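PDB 4R4X: pngf-ii from Elizabethkingia meningoseptica, which probably releases N-linked glycans from glycoproteins by hydrolysing the bond between the sugar chain and its asparagine, as a peptide:N-glycosidase of the PNGase F family. Local coordinates for residues A[188-193]-A[360-365]; A[219-224]-A[344-349]; A[413-418]-A[503-508]. One frame throughout, in Å; residues are numbered along the deposited sequence.

Contact 1 (A[188-193]-A[360-365])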
loop_
_atom_site.group_PDB
_atom_site.type_symbol
_atom_site.label_atom_id
_atom_site.label_comp_id
_atom_site.label_asym_id
_atom_site.label_seq_id
_atom_site.Cartn_x
_atom_site.Cartn_y
_atom_site.Cartn_z
ATOM N N ILE A 188 1.896 8.604 -3.326
ATOM C CA ILE A 188 1.383 9.899 -2.941
ATOM C C ILE A 188 1.715 10.172 -1.472
ATOM O O ILE A 188 1.020 9.670 -0.576
ATOM C CB ILE A 188 -0.136 9.969 -3.125
ATOM C CG1 ILE A 188 -0.543 9.550 -4.550
ATOM C CG2 ILE A 188 -0.646 11.365 -2.781
ATOM C CD1 ILE A 188 -0.144 10.540 -5.621
ATOM N N PRO A 189 2.745 11.008 -1.214
ATOM C CA PRO A 189 3.099 11.326 0.166
ATOM C C PRO A 189 2.038 12.190 0.811
ATOM O O PRO A 189 1.489 13.089 0.153
ATOM C CB PRO A 189 4.430 12.095 0.043
ATOM C CG PRO A 189 4.748 12.189 -1.409
ATOM C CD PRO A 189 3.540 11.776 -2.191
ATOM N N VAL A 190 1.726 11.910 2.072
ATOM C CA VAL A 190 0.788 12.728 2.819
ATOM C C VAL A 190 1.457 13.306 4.061
ATOM O O VAL A 190 1.607 14.520 4.147
ATOM C CB VAL A 190 -0.484 11.940 3.205
ATOM C CG1 VAL A 190 -1.496 12.860 3.857
ATOM C CG2 VAL A 190 -1.088 11.290 1.981
ATOM N N PHE A 191 1.841 12.447 5.014
ATOM C CA PHE A 191 2.488 12.898 6.268
ATOM C C PHE A 191 3.784 12.156 6.501
ATOM O O PHE A 191 3.906 10.959 6.185
ATOM C CB PHE A 191 1.590 12.735 7.513
ATOM C CG PHE A 191 0.275 13.461 7.438
ATOM C CD1 PHE A 191 0.212 14.830 7.253
ATOM C CD2 PHE A 191 -0.917 12.768 7.596
ATOM C CE1 PHE A 191 -0.998 15.484 7.193
ATOM C CE2 PHE A 191 -2.130 13.408 7.503
ATOM C CZ PHE A 191 -2.177 14.781 7.315
ATOM N N GLU A 192 4.765 12.864 7.058
ATOM C CA GLU A 192 6.032 12.259 7.448
ATOM C C GLU A 192 6.421 12.716 8.852
ATOM O O GLU A 192 6.548 13.911 9.095
ATOM C CB GLU A 192 7.138 12.640 6.458
ATOM C CG GLU A 192 8.455 11.949 6.763
ATOM C CD GLU A 192 9.436 11.981 5.591
ATOM O OE1 GLU A 192 10.270 11.047 5.495
ATOM O OE2 GLU A 192 9.357 12.916 4.757
ATOM N N ASN A 193 6.557 11.754 9.763
ATOM C CA ASN A 193 6.847 11.997 11.159
ATOM C C ASN A 193 6.056 13.171 11.756
ATOM O O ASN A 193 6.637 14.061 12.341
ATOM C CB ASN A 193 8.361 12.217 11.332
ATOM C CG ASN A 193 9.182 11.033 10.810
ATOM O OD1 ASN A 193 8.800 9.868 10.971
ATOM N ND2 ASN A 193 10.301 11.328 10.171
ATOM N N ILE A 360 3.097 9.884 13.404
ATOM C CA ILE A 360 2.799 9.034 12.253
ATOM C C ILE A 360 3.433 9.506 10.941
ATOM O O ILE A 360 3.870 10.669 10.800
ATOM C CB ILE A 360 1.273 8.887 12.005
ATOM C CG1 ILE A 360 0.716 10.161 11.376
ATOM C CG2 ILE A 360 0.553 8.548 13.293
ATOM C CD1 ILE A 360 -0.670 10.029 10.806
ATOM N N SER A 361 3.486 8.558 10.004
ATOM C CA SER A 361 3.702 8.803 8.593
ATOM C C SER A 361 2.540 8.176 7.841
ATOM O O SER A 361 1.952 7.211 8.315
ATOM C CB SER A 361 5.031 8.205 8.123
ATOM O OG SER A 361 6.109 8.833 8.841
ATOM N N LEU A 362 2.217 8.734 6.684
ATOM C CA LEU A 362 1.101 8.278 5.876
ATOM C C LEU A 362 1.342 8.555 4.397
ATOM O O LEU A 362 1.753 9.673 4.023
ATOM C CB LEU A 362 -0.166 8.997 6.307
ATOM C CG LEU A 362 -1.435 8.702 5.528
ATOM C CD1 LEU A 362 -1.859 7.283 5.827
ATOM C CD2 LEU A 362 -2.512 9.705 5.918
ATOM N N GLU A 363 1.058 7.552 3.563
ATOM C CA GLU A 363 1.106 7.696 2.113
ATOM C C GLU A 363 0.042 6.820 1.455
ATOM O O GLU A 363 -0.492 5.887 2.072
ATOM C CB GLU A 363 2.516 7.364 1.576
ATOM C CG GLU A 363 2.918 5.897 1.696
ATOM C CD GLU A 363 4.362 5.614 1.302
ATOM O OE1 GLU A 363 4.614 4.557 0.678
ATOM O OE2 GLU A 363 5.256 6.440 1.602
ATOM N N LEU A 364 -0.284 7.164 0.218
ATOM C CA LEU A 364 -1.064 6.339 -0.669
ATOM C C LEU A 364 -0.182 5.777 -1.767
ATOM O O LEU A 364 0.822 6.395 -2.149
ATOM C CB LEU A 364 -2.177 7.163 -1.320
ATOM C CG LEU A 364 -3.117 8.002 -0.465
ATOM C CD1 LEU A 364 -4.152 8.710 -1.337
ATOM C CD2 LEU A 364 -3.823 7.140 0.560
ATOM N N SER A 365 -0.528 4.605 -2.279
ATOM C CA SER A 365 0.143 4.075 -3.454
ATOM C C SER A 365 -0.882 3.569 -4.469
ATOM O O SER A 365 -1.925 2.971 -4.103
ATOM C CB SER A 365 1.118 2.955 -3.092
ATOM O OG SER A 365 0.463 1.849 -2.518
HETATM O O HOH W 1 6.485 8.238 11.831
#
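V190 and F191 share one acceptor across this pair of antiparallel strands: the carbonyl oxygen of L362 takes the amide of V190 (N to O 3.0 Å) and the amide of F191 (N to O 2.9 Å). The F191 N-H lies in the carbonyl plane, on a lone pair, while the V190 N-H is the more bent of the two, 141° at its hydrogen. In return L362 N donates to F191 O. Two straighter bonds join I188 and L364, N to O in both directions, the shorter being I188 N to L364 O at 2.7 Å. At the far end the chain turns its corner, and N193 N donates instead to the hydroxyl OG of S361, 3.1 Å away and nearly straight. The same hydroxyl and N193 OD1 are joined through a water, which donates to OD1. The V190 carbonyl is also satisfied, by the ammonium of K219. On the apolar side CD2 of L362 touches both V190 CG1 and F191 CD2, the latter at 3.8 Å. V190 CG1, anti to its own backbone N (chi1 -174°), sits over the centre of the F191 ring, 3.7 Å above the plane. Two residues facing one, with V190 and F191 both opposite L362, make this a classic beta bulge, set in an outermost strand of a four-stranded antiparallel sheet of the PNGase F N-terminal domain.

Contact 2 (A[219-224]-A[344-349])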
loop_
_atom_site.group_PDB
_atom_site.type_symbol
_atom_site.label_atom_id
_atom_site.label_comp_id
_atom_site.label_asym_id
_atom_site.label_seq_id
_atom_site.Cartn_x
_atom_site.Cartn_y
_atom_site.Cartn_z
ATOM N N LYS A 219 -4.637 17.631 5.311
ATOM C CA LYS A 219 -4.081 18.414 4.215
ATOM C C LYS A 219 -4.823 18.144 2.920
ATOM O O LYS A 219 -5.638 17.214 2.831
ATOM C CB LYS A 219 -2.583 18.164 4.040
ATOM C CG LYS A 219 -2.195 16.772 3.627
ATOM C CD LYS A 219 -0.796 16.695 2.985
ATOM C CE LYS A 219 0.284 17.362 3.799
ATOM N NZ LYS A 219 1.630 17.188 3.189
ATOM N N LYS A 220 -4.547 18.982 1.930
ATOM C CA LYS A 220 -5.063 18.774 0.586
ATOM C C LYS A 220 -3.991 18.054 -0.216
ATOM O O LYS A 220 -2.799 18.423 -0.154
ATOM C CB LYS A 220 -5.400 20.101 -0.095
ATOM C CG LYS A 220 -6.588 20.840 0.477
ATOM C CD LYS A 220 -7.058 21.994 -0.416
ATOM C CE LYS A 220 -5.929 22.984 -0.685
ATOM N NZ LYS A 220 -6.410 24.368 -0.998
ATOM N N VAL A 221 -4.382 17.005 -0.930
ATOM C CA VAL A 221 -3.459 16.293 -1.799
ATOM C C VAL A 221 -4.096 16.046 -3.170
ATOM O O VAL A 221 -5.284 15.728 -3.266
ATOM C CB VAL A 221 -2.957 14.952 -1.194
ATOM C CG1 VAL A 221 -2.335 15.180 0.163
ATOM C CG2 VAL A 221 -4.069 13.939 -1.060
ATOM N N LYS A 222 -3.302 16.201 -4.226
ATOM C CA LYS A 222 -3.804 15.994 -5.566
ATOM C C LYS A 222 -3.614 14.531 -5.994
ATOM O O LYS A 222 -2.528 14.008 -5.957
ATOM C CB LYS A 222 -3.138 16.960 -6.559
ATOM C CG LYS A 222 -3.639 16.774 -7.994
ATOM C CD LYS A 222 -5.170 16.737 -8.087
ATOM C CE LYS A 222 -5.680 16.812 -9.525
ATOM N NZ LYS A 222 -5.412 15.551 -10.271
ATOM N N ILE A 223 -4.707 13.876 -6.357
ATOM C CA ILE A 223 -4.695 12.492 -6.803
ATOM C C ILE A 223 -4.850 12.468 -8.309
ATOM O O ILE A 223 -5.804 13.052 -8.833
ATOM C CB ILE A 223 -5.878 11.706 -6.204
ATOM C CG1 ILE A 223 -5.916 11.883 -4.681
ATOM C CG2 ILE A 223 -5.820 10.229 -6.610
ATOM C CD1 ILE A 223 -4.674 11.364 -3.982
ATOM N N PRO A 224 -3.926 11.788 -9.015
ATOM C CA PRO A 224 -4.054 11.720 -10.468
ATOM C C PRO A 224 -5.272 10.922 -10.874
ATOM O O PRO A 224 -5.903 10.257 -10.022
ATOM C CB PRO A 224 -2.766 11.012 -10.900
ATOM C CG PRO A 224 -2.410 10.172 -9.739
ATOM C CD PRO A 224 -2.747 11.033 -8.544
ATOM N N ILE A 344 -8.097 16.126 -2.891
ATOM C CA ILE A 344 -8.882 15.614 -1.754
ATOM C C ILE A 344 -8.382 16.199 -0.459
ATOM O O ILE A 344 -7.191 16.524 -0.345
ATOM C CB ILE A 344 -8.810 14.080 -1.673
ATOM C CG1 ILE A 344 -7.394 13.600 -1.308
ATOM C CG2 ILE A 344 -9.277 13.484 -2.982
ATOM C CD1 ILE A 344 -7.226 12.090 -1.202
ATOM N N LEU A 345 -9.292 16.368 0.494
ATOM C CA LEU A 345 -8.927 16.617 1.872
ATOM C C LEU A 345 -8.763 15.254 2.559
ATOM O O LEU A 345 -9.747 14.506 2.694
ATOM C CB LEU A 345 -10.015 17.418 2.592
ATOM C CG LEU A 345 -10.212 18.854 2.104
ATOM C CD1 LEU A 345 -11.540 19.410 2.599
ATOM C CD2 LEU A 345 -9.067 19.733 2.589
ATOM N N ILE A 346 -7.540 14.978 3.009
ATOM C CA ILE A 346 -7.176 13.706 3.649
ATOM C C ILE A 346 -6.557 13.964 5.026
ATOM O O ILE A 346 -5.741 14.882 5.205
ATOM C CB ILE A 346 -6.262 12.835 2.755
ATOM C CG1 ILE A 346 -5.828 11.540 3.477
ATOM C CG2 ILE A 346 -5.020 13.600 2.310
ATOM C CD1 ILE A 346 -5.332 10.467 2.533
ATOM N N GLY A 347 -6.987 13.177 6.010
ATOM C CA GLY A 347 -6.561 13.404 7.383
ATOM C C GLY A 347 -6.305 12.157 8.181
ATOM O O GLY A 347 -6.604 11.040 7.764
ATOM N N ALA A 348 -5.709 12.368 9.345
ATOM C CA ALA A 348 -5.502 11.289 10.281
ATOM C C ALA A 348 -5.950 11.787 11.642
ATOM O O ALA A 348 -5.776 12.961 11.961
ATOM C CB ALA A 348 -4.045 10.889 10.294
ATOM N N PHE A 349 -6.576 10.896 12.404
ATOM C CA PHE A 349 -7.079 11.172 13.744
ATOM C C PHE A 349 -6.553 10.100 14.674
ATOM O O PHE A 349 -6.598 8.919 14.339
ATOM C CB PHE A 349 -8.617 11.145 13.747
ATOM C CG PHE A 349 -9.257 10.975 15.103
ATOM C CD1 PHE A 349 -9.277 12.007 16.032
ATOM C CD2 PHE A 349 -9.905 9.788 15.432
ATOM C CE1 PHE A 349 -9.892 11.841 17.266
ATOM C CE2 PHE A 349 -10.544 9.622 16.654
ATOM C CZ PHE A 349 -10.542 10.646 17.575
#
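The strands of 219-224 and 344-349 form an antiparallel pair within the long sheet that runs through both halves of the PNGase F-like region, and V221, I344 and I346 direct their side chains to the face turned toward the four-stranded sheet of 186-196 and 358-367. This is buried beta-sandwich packing with a regular backbone pairing beneath it. K219 and I346 exchange two N-H to O bonds, and V221 and I344 exchange two more. Between them K220 and L345 form a non-hydrogen-bonded pair, where K220 CA lies 3.2 Å from I344 O in a CA-H...O contact. V221 is the hub of the apolar face. Its CG2 stands between the backbone N and the carbonyl carbon and meets two isoleucines, CG1 of I344 and CG2 of I346, the second at 3.5 Å. Beyond the end of the strand I223 continues the row: its CG1 lies 3.7 Å from CD1 of I344, which the extended I344 side chain (chi2 180°) also holds close to V221 CG2. Residues of the facing sheet close over this surface, V190 on I346, L364 on I223 and I360 on A348. The ammonium of K219 has its partner, V190, on that sheet too, a polar link between the layers. On the other face K220 and L345 lie side by side and point the same way. Two carbon contacts are tighter than usual van der Waals separation: V221 CG2 to I344 CG1, and K220 CG to L345 CD2, each pair 3.4 Å apart.

Contact 3 (A[413-418]-A[503-508])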
loop_
_atom_site.group_PDB
_atom_site.type_symbol
_atom_site.label_atom_id
_atom_site.label_comp_id
_atom_site.label_asym_id
_atom_site.label_seq_id
_atom_site.Cartn_x
_atom_site.Cartn_y
_atom_site.Cartn_z
ATOM N N THR A 413 -30.080 7.999 -8.688
ATOM C CA THR A 413 -30.597 8.491 -9.968
ATOM C C THR A 413 -30.513 7.447 -11.077
ATOM O O THR A 413 -31.089 7.600 -12.136
ATOM C CB THR A 413 -29.900 9.795 -10.394
ATOM O OG1 THR A 413 -28.500 9.581 -10.539
ATOM C CG2 THR A 413 -30.145 10.880 -9.370
ATOM N N LYS A 414 -29.808 6.358 -10.813
ATOM C CA LYS A 414 -29.606 5.319 -11.790
ATOM C C LYS A 414 -29.581 3.987 -11.042
ATOM O O LYS A 414 -29.102 3.945 -9.906
ATOM C CB LYS A 414 -28.270 5.610 -12.498
ATOM C CG LYS A 414 -27.716 4.525 -13.402
ATOM C CD LYS A 414 -28.327 4.577 -14.796
ATOM C CE LYS A 414 -27.473 3.827 -15.802
ATOM N NZ LYS A 414 -28.227 3.530 -17.055
ATOM N N ASP A 415 -30.093 2.926 -11.676
ATOM C CA ASP A 415 -30.030 1.573 -11.113
ATOM C C ASP A 415 -28.583 1.268 -10.742
ATOM O O ASP A 415 -27.642 1.711 -11.405
ATOM C CB ASP A 415 -30.468 0.483 -12.109
ATOM C CG ASP A 415 -31.968 0.521 -12.466
ATOM O OD1 ASP A 415 -32.764 1.316 -11.896
ATOM O OD2 ASP A 415 -32.339 -0.296 -13.347
ATOM N N LEU A 416 -28.407 0.488 -9.694
ATOM C CA LEU A 416 -27.069 0.102 -9.257
ATOM C C LEU A 416 -27.012 -1.429 -9.243
ATOM O O LEU A 416 -27.806 -2.064 -8.539
ATOM C CB LEU A 416 -26.870 0.690 -7.871
ATOM C CG LEU A 416 -25.521 1.149 -7.386
ATOM C CD1 LEU A 416 -24.857 2.115 -8.370
ATOM C CD2 LEU A 416 -25.721 1.747 -5.997
ATOM N N LYS A 417 -26.131 -2.006 -10.054
ATOM C CA LYS A 417 -25.880 -3.435 -10.057
ATOM C C LYS A 417 -24.857 -3.801 -8.969
ATOM O O LYS A 417 -23.919 -3.050 -8.712
ATOM C CB LYS A 417 -25.367 -3.882 -11.433
ATOM C CG LYS A 417 -24.854 -5.308 -11.480
ATOM C CD LYS A 417 -24.488 -5.749 -12.876
ATOM C CE LYS A 417 -23.996 -7.185 -12.900
ATOM N NZ LYS A 417 -23.489 -7.529 -14.251
ATOM N N ASN A 418 -25.032 -4.967 -8.364
ATOM C CA ASN A 418 -24.125 -5.479 -7.325
ATOM C C ASN A 418 -23.856 -4.461 -6.225
ATOM O O ASN A 418 -22.720 -4.234 -5.841
ATOM C CB ASN A 418 -22.832 -6.006 -7.948
ATOM C CG ASN A 418 -23.052 -7.256 -8.774
ATOM O OD1 ASN A 418 -23.997 -8.018 -8.541
ATOM N ND2 ASN A 418 -22.196 -7.473 -9.755
ATOM N N ASN A 503 -29.128 -5.949 -6.394
ATOM C CA ASN A 503 -29.240 -4.806 -7.294
ATOM C C ASN A 503 -30.280 -3.814 -6.765
ATOM O O ASN A 503 -31.320 -4.215 -6.189
ATOM C CB ASN A 503 -29.639 -5.288 -8.706
ATOM C CG ASN A 503 -28.699 -6.355 -9.259
ATOM O OD1 ASN A 503 -27.476 -6.344 -9.031
ATOM N ND2 ASN A 503 -29.271 -7.291 -9.984
ATOM N N LEU A 504 -30.020 -2.521 -6.931
ATOM C CA LEU A 504 -30.918 -1.505 -6.449
ATOM C C LEU A 504 -31.496 -0.713 -7.603
ATOM O O LEU A 504 -30.771 -0.349 -8.522
ATOM C CB LEU A 504 -30.217 -0.548 -5.493
ATOM C CG LEU A 504 -29.599 -1.194 -4.242
ATOM C CD1 LEU A 504 -28.888 -0.119 -3.466
ATOM C CD2 LEU A 504 -30.660 -1.881 -3.401
ATOM N N ASN A 505 -32.811 -0.477 -7.549
ATOM C CA ASN A 505 -33.481 0.399 -8.527
ATOM C C ASN A 505 -33.155 1.865 -8.292
ATOM O O ASN A 505 -32.927 2.286 -7.174
ATOM C CB ASN A 505 -35.009 0.272 -8.420
ATOM C CG ASN A 505 -35.524 -1.021 -8.979
ATOM O OD1 ASN A 505 -34.801 -1.731 -9.676
ATOM N ND2 ASN A 505 -36.792 -1.352 -8.668
ATOM N N ALA A 506 -33.203 2.659 -9.348
ATOM C CA ALA A 506 -33.223 4.106 -9.168
ATOM C C ALA A 506 -34.399 4.535 -8.256
ATOM O O ALA A 506 -35.447 3.890 -8.228
ATOM C CB ALA A 506 -33.301 4.794 -10.523
ATOM N N GLY A 507 -34.220 5.607 -7.500
ATOM C CA GLY A 507 -35.267 6.091 -6.606
ATOM C C GLY A 507 -34.811 6.077 -5.164
ATOM O O GLY A 507 -33.620 5.956 -4.880
ATOM N N LYS A 508 -35.768 6.207 -4.258
ATOM C CA LYS A 508 -35.472 6.418 -2.861
ATOM C C LYS A 508 -35.206 5.096 -2.177
ATOM O O LYS A 508 -35.882 4.119 -2.448
ATOM C CB LYS A 508 -36.651 7.103 -2.166
ATOM C CG LYS A 508 -36.728 8.591 -2.452
ATOM C CD LYS A 508 -37.166 9.420 -1.234
ATOM C CE LYS A 508 -36.463 10.776 -1.222
ATOM N NZ LYS A 508 -37.318 11.879 -0.719
HETATM O O HOH W 2 -26.388 -8.124 -6.823
#
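The amide groups of N418 and N503 lie side by side with their planes 44° apart, neither stacked on the other. OD1 of N503 receives the backbone N-H of N418 in the plane of its carbonyl, 2.9 Å from N and almost straight. A water donates to this oxygen as well, and also to OD1 of N418, so the two carbonyl oxygens, 3.9 Å apart, are bridged. CG of K417 comes alongside, 3.7 Å from N503 OD1. The carboxylate of D415 serves the other end: its OD1 is met on the anti side by the backbone N of A506, at 2.9 Å and 19° out of the carboxylate plane. Between these two side-chain grips L416 and L504 form an antiparallel hydrogen-bonded pair, with N to O distances of 2.8 Å both ways. The contact joins neighbouring strand ends at the surface of the C-terminal PNGase F-like domain, where strand 493-504, only weakly bonded at 503-504, finishes beside the start of strand 416-428; L504 packs on L412 of strand 406-412, and backbone bonds join G507 to L412 and K417 to Q537.

Contact 2 is buried; contact 1 is partly buried, with P189, E192 and N193 exposed; contact 3 lies at the surface. Contacts 1 and 2, their centres about 10 Å apart, each pair strands within their own sheet, and the two sheets pack face to face through aliphatic side chains. Strands 343-350 and 358-367 follow each other in the chain, one in each sheet. Contact 3 lies in the C-terminal PNGase F-like domain, about 30 Å between centres from contact 2, yet both reach the same nine-stranded sheet. Chemistry follows place: contact 2 is regular and mostly apolar, contact 1 adds a bulge and a water-linked corner, and contact 3 draws half of its direct hydrogen bonds from asparagine and aspartate side chains.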